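Local structure of carboxynorspermidine decarboxylase (Campylobacter jejuni subsp. jejuni 81116, 3N29) at residues I42-Y47 and G367-F372; A62-K67 and E249-L254. The protein probably decarboxylates carboxynorspermidine to norspermidine, using pyridoxal-5'-phosphate as cofactor, in a polyamine pathway. All coordinates share one frame; numbering follows the deposited sequence.

Contact 1: residues I42-Y47 and G367-F372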
loop_
_atom_site.group_PDB
_atom_site.type_symbol
_atom_site.label_atom_id
_atom_site.label_comp_id
_atom_site.label_asym_id
_atom_site.label_seq_id
_atom_site.Cartn_x
_atom_site.Cartn_y
_atom_site.Cartn_z
ATOM N N ILE A 42 -2.540 -10.187 -24.268
ATOM C CA ILE A 42 -3.108 -9.430 -23.151
ATOM C C ILE A 42 -2.554 -8.018 -22.964
ATOM O O ILE A 42 -1.469 -7.739 -23.322
ATOM C CB ILE A 42 -3.059 -10.224 -21.843
ATOM C CG1 ILE A 42 -1.645 -10.439 -21.358
ATOM C CG2 ILE A 42 -3.736 -11.616 -22.026
ATOM C CD1 ILE A 42 -1.589 -10.672 -19.897
ATOM N N GLN A 43 -3.393 -7.120 -22.487
ATOM C CA GLN A 43 -2.952 -5.835 -22.006
ATOM C C GLN A 43 -2.185 -6.228 -20.711
ATOM O O GLN A 43 -2.695 -7.032 -19.896
ATOM C CB GLN A 43 -4.178 -4.978 -21.639
ATOM C CG GLN A 43 -4.152 -3.388 -21.782
ATOM C CD GLN A 43 -3.450 -2.595 -20.642
ATOM O OE1 GLN A 43 -3.796 -2.694 -19.429
ATOM N NE2 GLN A 43 -2.487 -1.733 -21.054
ATOM N N THR A 44 -1.011 -5.640 -20.507
ATOM C CA THR A 44 -0.274 -5.847 -19.243
ATOM C C THR A 44 -0.272 -4.528 -18.546
ATOM O O THR A 44 -0.413 -3.509 -19.183
ATOM C CB THR A 44 1.192 -6.327 -19.471
ATOM O OG1 THR A 44 1.821 -5.433 -20.409
ATOM C CG2 THR A 44 1.193 -7.776 -19.995
ATOM N N PRO A 45 -0.178 -4.532 -17.228
ATOM C CA PRO A 45 -0.032 -5.736 -16.437
ATOM C C PRO A 45 -1.337 -6.385 -16.068
ATOM O O PRO A 45 -2.441 -5.751 -16.213
ATOM C CB PRO A 45 0.675 -5.230 -15.166
ATOM C CG PRO A 45 0.147 -3.807 -15.039
ATOM C CD PRO A 45 -0.019 -3.316 -16.435
ATOM N N ALA A 46 -1.257 -7.636 -15.607
ATOM C CA ALA A 46 -2.488 -8.337 -15.243
ATOM C C ALA A 46 -2.184 -9.376 -14.158
ATOM O O ALA A 46 -1.227 -10.108 -14.261
ATOM C CB ALA A 46 -3.165 -9.056 -16.549
ATOM N N TYR A 47 -3.037 -9.526 -13.158
ATOM C CA TYR A 47 -2.942 -10.668 -12.280
ATOM C C TYR A 47 -3.824 -11.775 -12.924
ATOM O O TYR A 47 -4.995 -11.492 -13.222
ATOM C CB TYR A 47 -3.527 -10.396 -10.897
ATOM C CG TYR A 47 -2.898 -9.260 -10.065
ATOM C CD1 TYR A 47 -1.828 -9.498 -9.257
ATOM C CD2 TYR A 47 -3.385 -7.956 -10.140
ATOM C CE1 TYR A 47 -1.268 -8.489 -8.507
ATOM C CE2 TYR A 47 -2.835 -6.950 -9.372
ATOM C CZ TYR A 47 -1.735 -7.206 -8.596
ATOM O OH TYR A 47 -1.205 -6.189 -7.763
ATOM N N GLY A 367 9.038 -5.740 -25.020
ATOM C CA GLY A 367 7.826 -6.415 -25.389
ATOM C C GLY A 367 7.734 -7.793 -24.767
ATOM O O GLY A 367 6.636 -8.357 -24.664
ATOM N N ASP A 368 8.862 -8.346 -24.346
ATOM C CA ASP A 368 8.810 -9.600 -23.608
ATOM C C ASP A 368 7.929 -9.539 -22.341
ATOM O O ASP A 368 7.777 -8.500 -21.692
ATOM C CB ASP A 368 10.189 -10.087 -23.217
ATOM C CG ASP A 368 11.008 -10.598 -24.371
ATOM O OD1 ASP A 368 10.493 -10.710 -25.497
ATOM O OD2 ASP A 368 12.227 -10.801 -24.139
ATOM N N LYS A 369 7.332 -10.679 -21.999
ATOM C CA LYS A 369 6.469 -10.760 -20.833
ATOM C C LYS A 369 7.337 -11.341 -19.691
ATOM O O LYS A 369 8.033 -12.392 -19.885
ATOM C CB LYS A 369 5.305 -11.680 -21.094
ATOM C CG LYS A 369 4.426 -11.305 -22.286
ATOM C CD LYS A 369 3.451 -10.250 -21.904
ATOM C CE LYS A 369 2.242 -10.246 -22.767
ATOM N NZ LYS A 369 2.580 -9.924 -24.176
ATOM N N ILE A 370 7.271 -10.687 -18.529
ATOM C CA ILE A 370 7.888 -11.137 -17.251
ATOM C C ILE A 370 6.762 -11.609 -16.331
ATOM O O ILE A 370 5.734 -10.888 -16.112
ATOM C CB ILE A 370 8.604 -10.039 -16.580
ATOM C CG1 ILE A 370 9.648 -9.412 -17.537
ATOM C CG2 ILE A 370 9.125 -10.477 -15.218
ATOM C CD1 ILE A 370 10.895 -10.371 -17.730
ATOM N N VAL A 371 6.874 -12.844 -15.864
ATOM C CA VAL A 371 5.818 -13.486 -15.087
ATOM C C VAL A 371 6.312 -13.625 -13.632
ATOM O O VAL A 371 7.223 -14.436 -13.311
ATOM C CB VAL A 371 5.438 -14.857 -15.709
ATOM C CG1 VAL A 371 4.338 -15.593 -14.883
ATOM C CG2 VAL A 371 5.032 -14.648 -17.171
ATOM N N PHE A 372 5.773 -12.800 -12.756
ATOM C CA PHE A 372 6.051 -12.859 -11.318
ATOM C C PHE A 372 5.146 -13.947 -10.693
ATOM O O PHE A 372 3.880 -13.884 -10.726
ATOM C CB PHE A 372 5.823 -11.497 -10.650
ATOM C CG PHE A 372 6.818 -10.453 -11.063
ATOM C CD1 PHE A 372 8.089 -10.476 -10.556
ATOM C CD2 PHE A 372 6.491 -9.526 -11.997
ATOM C CE1 PHE A 372 9.040 -9.481 -10.998
ATOM C CE2 PHE A 372 7.410 -8.581 -12.478
ATOM C CZ PHE A 372 8.679 -8.563 -11.952
#
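The K369 side chain reaches from its strand to meet T44 and I42, and the far methylenes of the lysine do the touching. CD of K369 is 3.9 Å from CG2 of T44, and CE of K369 is equally far, at 3.9 Å, from that CG2, so the threonine methyl rests against the middle of the CD-CE bond. Slightly farther along, CE of K369 lies 4.1 Å from CG1 of I42. Both residues lie at a slant to the lysine chain, and no polar bond crosses between the segments. The lysine gets there by folding: a bend at chi2 (-82°) takes CD out of the extended zigzag, and a second at chi4 turns NZ away from both partners, to a hydrogen bond with the carbonyl O of E40. The chain is thus held at its charged end while its methylenes lie against carbon. T44 divides its two branches between different tasks. Its CG2 lies beside the backbone N and serves the lysine, whereas OG1, tucked between N and the carbonyl carbon (chi1 51°), is hydrogen-bonded to D299 and S284. This buried hydroxyl therefore has two partners, which probably holds the rotation that turns the methyl to the lysine. The interface is small, 96 Å² over both sides, and the backbones stay well apart, with T44 CA and K369 CA 8.5 Å from each other. The peptide bond before P45 is cis and leads the chain into strand 46-50. K122 of the second subunit packs on Q43 and T44. Within the beta domain, strand 279-290 lies between strands 46-50 and 369-372 and pairs antiparallel with both, K369 resting on its S284, while strand 393-397 runs parallel to 46-50.

Contact 2: residues A62-K67 and E249-L254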
loop_
_atom_site.group_PDB
_atom_site.type_symbol
_atom_site.label_atom_id
_atom_site.label_comp_id
_atom_site.label_asym_id
_atom_site.label_seq_id
_atom_site.Cartn_x
_atom_site.Cartn_y
_atom_site.Cartn_z
ATOM N N ALA A 62 -11.236 -28.906 1.196
ATOM C CA ALA A 62 -12.498 -29.711 1.334
ATOM C C ALA A 62 -12.233 -31.130 1.884
ATOM O O ALA A 62 -13.006 -31.592 2.693
ATOM C CB ALA A 62 -13.274 -29.769 0.004
ATOM N N SER A 63 -11.140 -31.776 1.491
ATOM C CA SER A 63 -10.711 -33.079 2.031
ATOM C C SER A 63 -10.455 -33.047 3.555
ATOM O O SER A 63 -10.804 -33.980 4.322
ATOM C CB SER A 63 -9.458 -33.564 1.329
ATOM O OG SER A 63 -9.318 -34.962 1.504
ATOM N N VAL A 64 -9.812 -31.979 4.025
ATOM C CA VAL A 64 -9.605 -31.789 5.462
ATOM C C VAL A 64 -10.921 -31.693 6.167
ATOM O O VAL A 64 -11.070 -32.268 7.217
ATOM C CB VAL A 64 -8.771 -30.490 5.703
ATOM C CG1 VAL A 64 -8.728 -30.075 7.178
ATOM C CG2 VAL A 64 -7.436 -30.770 5.180
ATOM N N GLY A 65 -11.855 -30.906 5.641
ATOM C CA GLY A 65 -13.162 -30.779 6.252
ATOM C C GLY A 65 -13.902 -32.143 6.288
ATOM O O GLY A 65 -14.476 -32.544 7.314
ATOM N N GLU A 66 -13.882 -32.806 5.146
ATOM C CA GLU A 66 -14.476 -34.160 4.945
ATOM C C GLU A 66 -13.952 -35.157 5.979
ATOM O O GLU A 66 -14.746 -35.787 6.676
ATOM C CB GLU A 66 -14.205 -34.621 3.512
ATOM C CG GLU A 66 -14.799 -35.961 3.141
ATOM C CD GLU A 66 -14.016 -36.670 2.021
ATOM O OE1 GLU A 66 -13.356 -35.973 1.182
ATOM O OE2 GLU A 66 -14.091 -37.927 1.983
ATOM N N LYS A 67 -12.639 -35.255 6.134
ATOM C CA LYS A 67 -12.043 -36.234 7.027
ATOM C C LYS A 67 -12.041 -35.852 8.538
ATOM O O LYS A 67 -12.153 -36.724 9.388
ATOM C CB LYS A 67 -10.680 -36.607 6.510
ATOM C CG LYS A 67 -10.737 -37.136 5.092
ATOM C CD LYS A 67 -9.374 -37.440 4.580
ATOM C CE LYS A 67 -9.447 -37.627 3.091
ATOM N NZ LYS A 67 -8.579 -38.701 2.576
ATOM N N GLU A 249 -2.430 -34.997 7.129
ATOM C CA GLU A 249 -2.905 -36.084 7.971
ATOM C C GLU A 249 -2.898 -35.664 9.434
ATOM O O GLU A 249 -3.864 -35.963 10.176
ATOM C CB GLU A 249 -2.017 -37.337 7.827
ATOM C CG GLU A 249 -2.258 -38.201 6.603
ATOM C CD GLU A 249 -1.249 -39.386 6.531
ATOM O OE1 GLU A 249 -0.051 -39.182 6.871
ATOM O OE2 GLU A 249 -1.630 -40.525 6.119
ATOM N N LYS A 250 -1.827 -35.027 9.880
ATOM C CA LYS A 250 -1.783 -34.583 11.262
ATOM C C LYS A 250 -2.801 -33.486 11.588
ATOM O O LYS A 250 -3.376 -33.489 12.676
ATOM C CB LYS A 250 -0.389 -34.088 11.587
ATOM C CG LYS A 250 -0.245 -33.510 12.947
ATOM C CD LYS A 250 1.146 -33.720 13.377
ATOM C CE LYS A 250 1.361 -33.281 14.760
ATOM N NZ LYS A 250 2.567 -33.886 15.206
ATOM N N LEU A 251 -3.002 -32.522 10.669
ATOM C CA LEU A 251 -4.019 -31.505 10.866
ATOM C C LEU A 251 -5.348 -32.155 11.106
ATOM O O LEU A 251 -6.060 -31.742 12.014
ATOM C CB LEU A 251 -4.148 -30.587 9.651
ATOM C CG LEU A 251 -5.263 -29.526 9.657
ATOM C CD1 LEU A 251 -5.082 -28.535 10.832
ATOM C CD2 LEU A 251 -5.247 -28.713 8.288
ATOM N N ILE A 252 -5.694 -33.154 10.283
ATOM C CA ILE A 252 -6.999 -33.826 10.383
ATOM C C ILE A 252 -7.220 -34.467 11.785
ATOM O O ILE A 252 -8.201 -34.194 12.458
ATOM C CB ILE A 252 -7.176 -34.890 9.284
ATOM C CG1 ILE A 252 -7.267 -34.199 7.916
ATOM C CG2 ILE A 252 -8.416 -35.866 9.643
ATOM C CD1 ILE A 252 -6.880 -35.166 6.600
ATOM N N ALA A 253 -6.245 -35.233 12.242
ATOM C CA ALA A 253 -6.262 -35.822 13.599
ATOM C C ALA A 253 -6.409 -34.755 14.719
ATOM O O ALA A 253 -7.310 -34.880 15.589
ATOM C CB ALA A 253 -5.028 -36.693 13.792
ATOM N N LEU A 254 -5.657 -33.635 14.635
ATOM C CA LEU A 254 -5.719 -32.622 15.663
ATOM C C LEU A 254 -7.129 -32.085 15.775
ATOM O O LEU A 254 -7.666 -31.941 16.867
ATOM C CB LEU A 254 -4.745 -31.439 15.376
ATOM C CG LEU A 254 -3.248 -31.665 15.545
ATOM C CD1 LEU A 254 -2.436 -30.493 15.031
ATOM C CD2 LEU A 254 -2.951 -31.952 17.075
#
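The carbonyl group of K67 presents one flat face to I252, whose CG2 methyl sits over it rather than at its edge, 3.8 Å from K67 C and 3.8 Å from K67 O. The rest of the contact is aliphatic. I252 spreads two arms along the other helix. With CG2 anti to its own backbone N and CG1 beside that N (chi1 -68°), the CG2 arm goes to the K67 backbone, while CG1 approaches V64, 4.2 Å from V64 CA. The end of the second arm, CD1, continues to the lysine chain and lies 3.9 Å from K67 CD. The K67 chain runs almost straight as far as CE, slanting across the isoleucine, and its end leads away from helix 248-262, so of its side chain it is the methylenes that pack here. These are neighbouring helices on the outside of a closed eight-stranded beta/alpha barrel: helix 51-68 precedes strand 71-75, the first of the barrel, and helix 248-262 precedes strand 265-268, the eighth, so the pair sits where the ring of strands closes on itself. Their short segments cross at -39° with axes 9.4 Å apart, and V64 and I252 are level with each other, 5.9 Å between V64 CA and I252 CA. Deeper in, V64 and L251 meet methyl to methyl at about a right angle, with 3.9 Å between V64 CG1 and L251 CD2; V64 CG1 stands anti to the backbone N (chi1 169°), which carries it to the leucine. L251 is buried, also touching L212, I241 and Y246, and its side chain is about 11 Å from the bound pyridoxal-5'-phosphate. On the next residue back, K250, NZ forms salt bridges with E213 and D210 at helix 209-223.

How the contacts relate
Contact 1 belongs to the mixed beta-sheet domain and contact 2 to the helical shell of the beta/alpha barrel, with centres 38 Å apart and nearest atoms about 23 Å apart. They are linked closely in sequence at the start: strand 46-50 is followed by helix 51-68, so the first segments of both contacts are on consecutive elements. Along the chain the order is 42-47, 62-67, 249-254 and 367-372, contact 2 nested within the loop that contact 1 closes. The start of the chain thus contributes to the sheet domain before the barrel begins, and the chain returns to that domain afterwards, the two-domain layout of this pyridoxal-dependent decarboxylase family.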